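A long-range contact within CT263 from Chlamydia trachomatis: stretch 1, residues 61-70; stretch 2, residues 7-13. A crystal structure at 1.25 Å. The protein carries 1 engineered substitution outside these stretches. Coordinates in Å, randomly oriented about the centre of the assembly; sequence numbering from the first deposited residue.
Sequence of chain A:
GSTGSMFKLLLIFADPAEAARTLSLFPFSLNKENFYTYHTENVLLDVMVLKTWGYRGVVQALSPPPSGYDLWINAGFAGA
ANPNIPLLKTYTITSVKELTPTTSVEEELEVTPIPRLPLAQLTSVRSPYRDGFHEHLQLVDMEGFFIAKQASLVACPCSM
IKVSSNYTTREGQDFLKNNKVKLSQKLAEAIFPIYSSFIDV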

# COMPACT_ATOMS: atom_id res chain seq x y z
N ALA A 61 -2.84 -10.73 -25.54
CA ALA A 61 -2.84 -9.90 -24.34
C ALA A 61 -1.47 -9.29 -24.08
O ALA A 61 -1.38 -8.24 -23.43
CB ALA A 61 -3.25 -10.75 -23.14
N LEU A 62 -0.40 -9.94 -24.55
CA LEU A 62 0.97 -9.48 -24.36
C LEU A 62 1.80 -9.73 -25.61
O LEU A 62 3.01 -9.98 -25.53
CB LEU A 62 1.65 -10.20 -23.18
CG LEU A 62 1.63 -9.60 -21.79
CD1 LEU A 62 2.53 -10.46 -20.90
CD2 LEU A 62 2.07 -8.15 -21.74
N SER A 63 1.16 -9.67 -26.76
CA SER A 63 1.84 -9.89 -28.02
C SER A 63 1.28 -8.88 -29.02
O SER A 63 0.08 -8.91 -29.30
CB SER A 63 1.59 -11.31 -28.50
OG SER A 63 2.26 -11.53 -29.73
N PRO A 64 2.13 -7.97 -29.55
CA PRO A 64 3.55 -7.81 -29.21
C PRO A 64 3.72 -7.34 -27.78
O PRO A 64 2.82 -6.70 -27.22
CB PRO A 64 4.03 -6.71 -30.17
CG PRO A 64 2.82 -5.95 -30.51
CD PRO A 64 1.67 -6.92 -30.48
N PRO A 65 4.84 -7.70 -27.15
CA PRO A 65 5.04 -7.33 -25.76
C PRO A 65 5.23 -5.83 -25.63
O PRO A 65 5.80 -5.17 -26.52
CB PRO A 65 6.32 -8.09 -25.37
CG PRO A 65 7.03 -8.30 -26.61
CD PRO A 65 5.99 -8.44 -27.69
N PRO A 66 4.75 -5.24 -24.54
CA PRO A 66 4.99 -3.82 -24.28
C PRO A 66 6.48 -3.50 -24.26
O PRO A 66 7.27 -4.17 -23.58
CB PRO A 66 4.36 -3.60 -22.91
CG PRO A 66 3.33 -4.65 -22.80
CD PRO A 66 3.88 -5.83 -23.51
N SER A 67 6.86 -2.45 -24.96
CA SER A 67 8.24 -2.01 -25.01
C SER A 67 8.44 -0.83 -24.05
O SER A 67 7.49 -0.16 -23.62
CB SER A 67 8.59 -1.57 -26.43
OG SER A 67 7.74 -0.52 -26.83
N GLY A 68 9.70 -0.64 -23.66
CA GLY A 68 10.13 0.59 -23.02
C GLY A 68 10.17 0.56 -21.51
O GLY A 68 10.64 1.54 -20.91
N TYR A 69 9.66 -0.48 -20.86
CA TYR A 69 9.72 -0.50 -19.41
C TYR A 69 11.11 -0.90 -18.93
O TYR A 69 11.90 -1.48 -19.66
CB TYR A 69 8.65 -1.46 -18.86
CG TYR A 69 7.24 -0.97 -19.12
CD1 TYR A 69 6.67 0.00 -18.31
CD2 TYR A 69 6.51 -1.44 -20.20
CE1 TYR A 69 5.38 0.47 -18.55
CE2 TYR A 69 5.22 -0.98 -20.45
CZ TYR A 69 4.68 -0.02 -19.63
OH TYR A 69 3.40 0.45 -19.87
N ASP A 70 11.39 -0.60 -17.66
CA ASP A 70 12.64 -1.00 -17.01
C ASP A 70 12.52 -2.27 -16.21
O ASP A 70 13.54 -2.91 -15.93
CB ASP A 70 13.08 0.13 -16.09
CG ASP A 70 13.39 1.39 -16.86
OD1 ASP A 70 14.33 1.37 -17.66
OD2 ASP A 70 12.67 2.40 -16.72
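Stretch 2 7-13: FKLLLIF

Stretch 2 is a strand from Phe 7 to Phe 13, with extended backbone angles throughout. Stretch 1 has no regular strand facing it. The two run in opposite senses: Asp 70 and Tyr 69 sit by Phe 7 and Lys 8, Pro 66 lies against Leu 10, and Leu 62 reaches Ile 12. The backbones are close at one end only. The CA atoms of Tyr 69 and Lys 8 are 4.9 Å apart, while those of Leu 62 and Ile 12 are 9.6 Å apart, so side chains must fill the wider end.

Two hydrogen bonds fix the close end. Asp 70 N donates to Lys 8 O at 2.8 Å, and Lys 8 N donates to Asp 70 OD2 at 2.9 Å. One residue of the strand thus has both its backbone polar groups met by Asp 70. The m rotamer of Asp 70, with chi1 at -63°, places its carboxylate within reach of that amide. Asp 70 CB lies over one face of the Phe 7 ring, 3.5 Å from Phe 7 CE1. The CA-to-CB bond of Phe 7 points sideways, but its t rotamer brings the ring nearer to stretch 1.

Lys 8 starts toward stretch 1, and its end then leads away. Chi1 is m and the other three angles are t, so the chain is fully extended beyond CB. On its way it passes Gly 68, with Lys 8 CD 3.5 Å from Gly 68 O. Gly 68 has phi 96° and psi -9°. At these angles a CB would be jammed against the carbonyl O of Ser 67, which by itself calls for glycine.

The CA-to-CB bond of Tyr 69 points sideways to stretch 2. With chi1 at -67° (m) and chi2 at -80°, its ring presents one face to Leu 10. Leu 10 CB stands 3.7 Å from the centroid of the Tyr 69 ring, only 8° off the normal, a CH-pi contact. Lys 8 O lies near the ring plane at the edge, 3.6 Å from Tyr 69 CB. Tyr 69 OH is hydrogen-bonded elsewhere in the structure.

Leu 10 points toward stretch 1 with chi1 t and chi2 p. In this rotamer Leu 10 CD2 meets Pro 66 CG at 4.0 Å. Farther along, Ile 12 (m, t) and Leu 62 point toward each other's stretch, and their CD1 atoms meet at 4.1 Å. Leu 62 has chi1 at -94°, between wells. Leu 9 points away, and Leu 11 is out of reach, as expected from the alternation of a strand.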

# COMPACT_ATOMS: atom_id res chain seq x y z
N PHE A 7 11.92 6.00 -14.13
CA PHE A 7 11.84 4.55 -13.98
C PHE A 7 10.43 4.08 -14.31
O PHE A 7 9.46 4.56 -13.73
CB PHE A 7 12.22 4.10 -12.58
CG PHE A 7 12.35 2.61 -12.45
CD1 PHE A 7 13.52 1.98 -12.81
CD2 PHE A 7 11.29 1.84 -12.00
CE1 PHE A 7 13.65 0.61 -12.71
CE2 PHE A 7 11.42 0.46 -11.90
CZ PHE A 7 12.61 -0.14 -12.26
N LYS A 8 10.33 3.11 -15.22
CA LYS A 8 9.05 2.69 -15.78
C LYS A 8 8.79 1.24 -15.38
O LYS A 8 9.52 0.34 -15.82
CB LYS A 8 9.06 2.85 -17.30
CG LYS A 8 9.31 4.28 -17.78
CD LYS A 8 9.28 4.34 -19.30
CE LYS A 8 9.72 5.68 -19.86
NZ LYS A 8 9.53 5.71 -21.34
N LEU A 9 7.75 1.03 -14.59
CA LEU A 9 7.45 -0.26 -13.99
C LEU A 9 6.10 -0.71 -14.50
O LEU A 9 5.11 0.02 -14.37
CB LEU A 9 7.44 -0.09 -12.48
CG LEU A 9 7.10 -1.33 -11.66
CD1 LEU A 9 7.89 -2.57 -12.06
CD2 LEU A 9 7.32 -1.03 -10.17
N LEU A 10 6.06 -1.90 -15.10
CA LEU A 10 4.83 -2.51 -15.58
C LEU A 10 4.44 -3.62 -14.61
O LEU A 10 5.23 -4.55 -14.37
CB LEU A 10 5.03 -3.11 -16.97
CG LEU A 10 3.81 -3.84 -17.56
CD1 LEU A 10 2.62 -2.88 -17.71
CD2 LEU A 10 4.17 -4.47 -18.88
N LEU A 11 3.24 -3.53 -14.06
CA LEU A 11 2.65 -4.61 -13.28
C LEU A 11 1.65 -5.36 -14.13
O LEU A 11 0.80 -4.75 -14.79
CB LEU A 11 1.89 -4.04 -12.08
CG LEU A 11 2.69 -3.10 -11.19
CD1 LEU A 11 1.83 -2.64 -10.00
CD2 LEU A 11 3.98 -3.68 -10.66
N ILE A 12 1.77 -6.69 -14.13
CA ILE A 12 0.93 -7.56 -14.94
C ILE A 12 0.21 -8.50 -13.99
O ILE A 12 0.84 -9.26 -13.24
CB ILE A 12 1.73 -8.35 -15.98
CG1 ILE A 12 2.51 -7.40 -16.88
CG2 ILE A 12 0.80 -9.19 -16.81
CD1 ILE A 12 3.55 -8.08 -17.70
N PHE A 13 -1.11 -8.47 -14.05
CA PHE A 13 -1.98 -9.38 -13.32
C PHE A 13 -2.75 -10.23 -14.32
O PHE A 13 -3.06 -9.80 -15.42
CB PHE A 13 -2.98 -8.60 -12.48
CG PHE A 13 -2.35 -7.77 -11.40
CD1 PHE A 13 -2.10 -8.32 -10.15
CD2 PHE A 13 -2.03 -6.43 -11.62
CE1 PHE A 13 -1.53 -7.56 -9.15
CE2 PHE A 13 -1.45 -5.69 -10.62
CZ PHE A 13 -1.21 -6.25 -9.41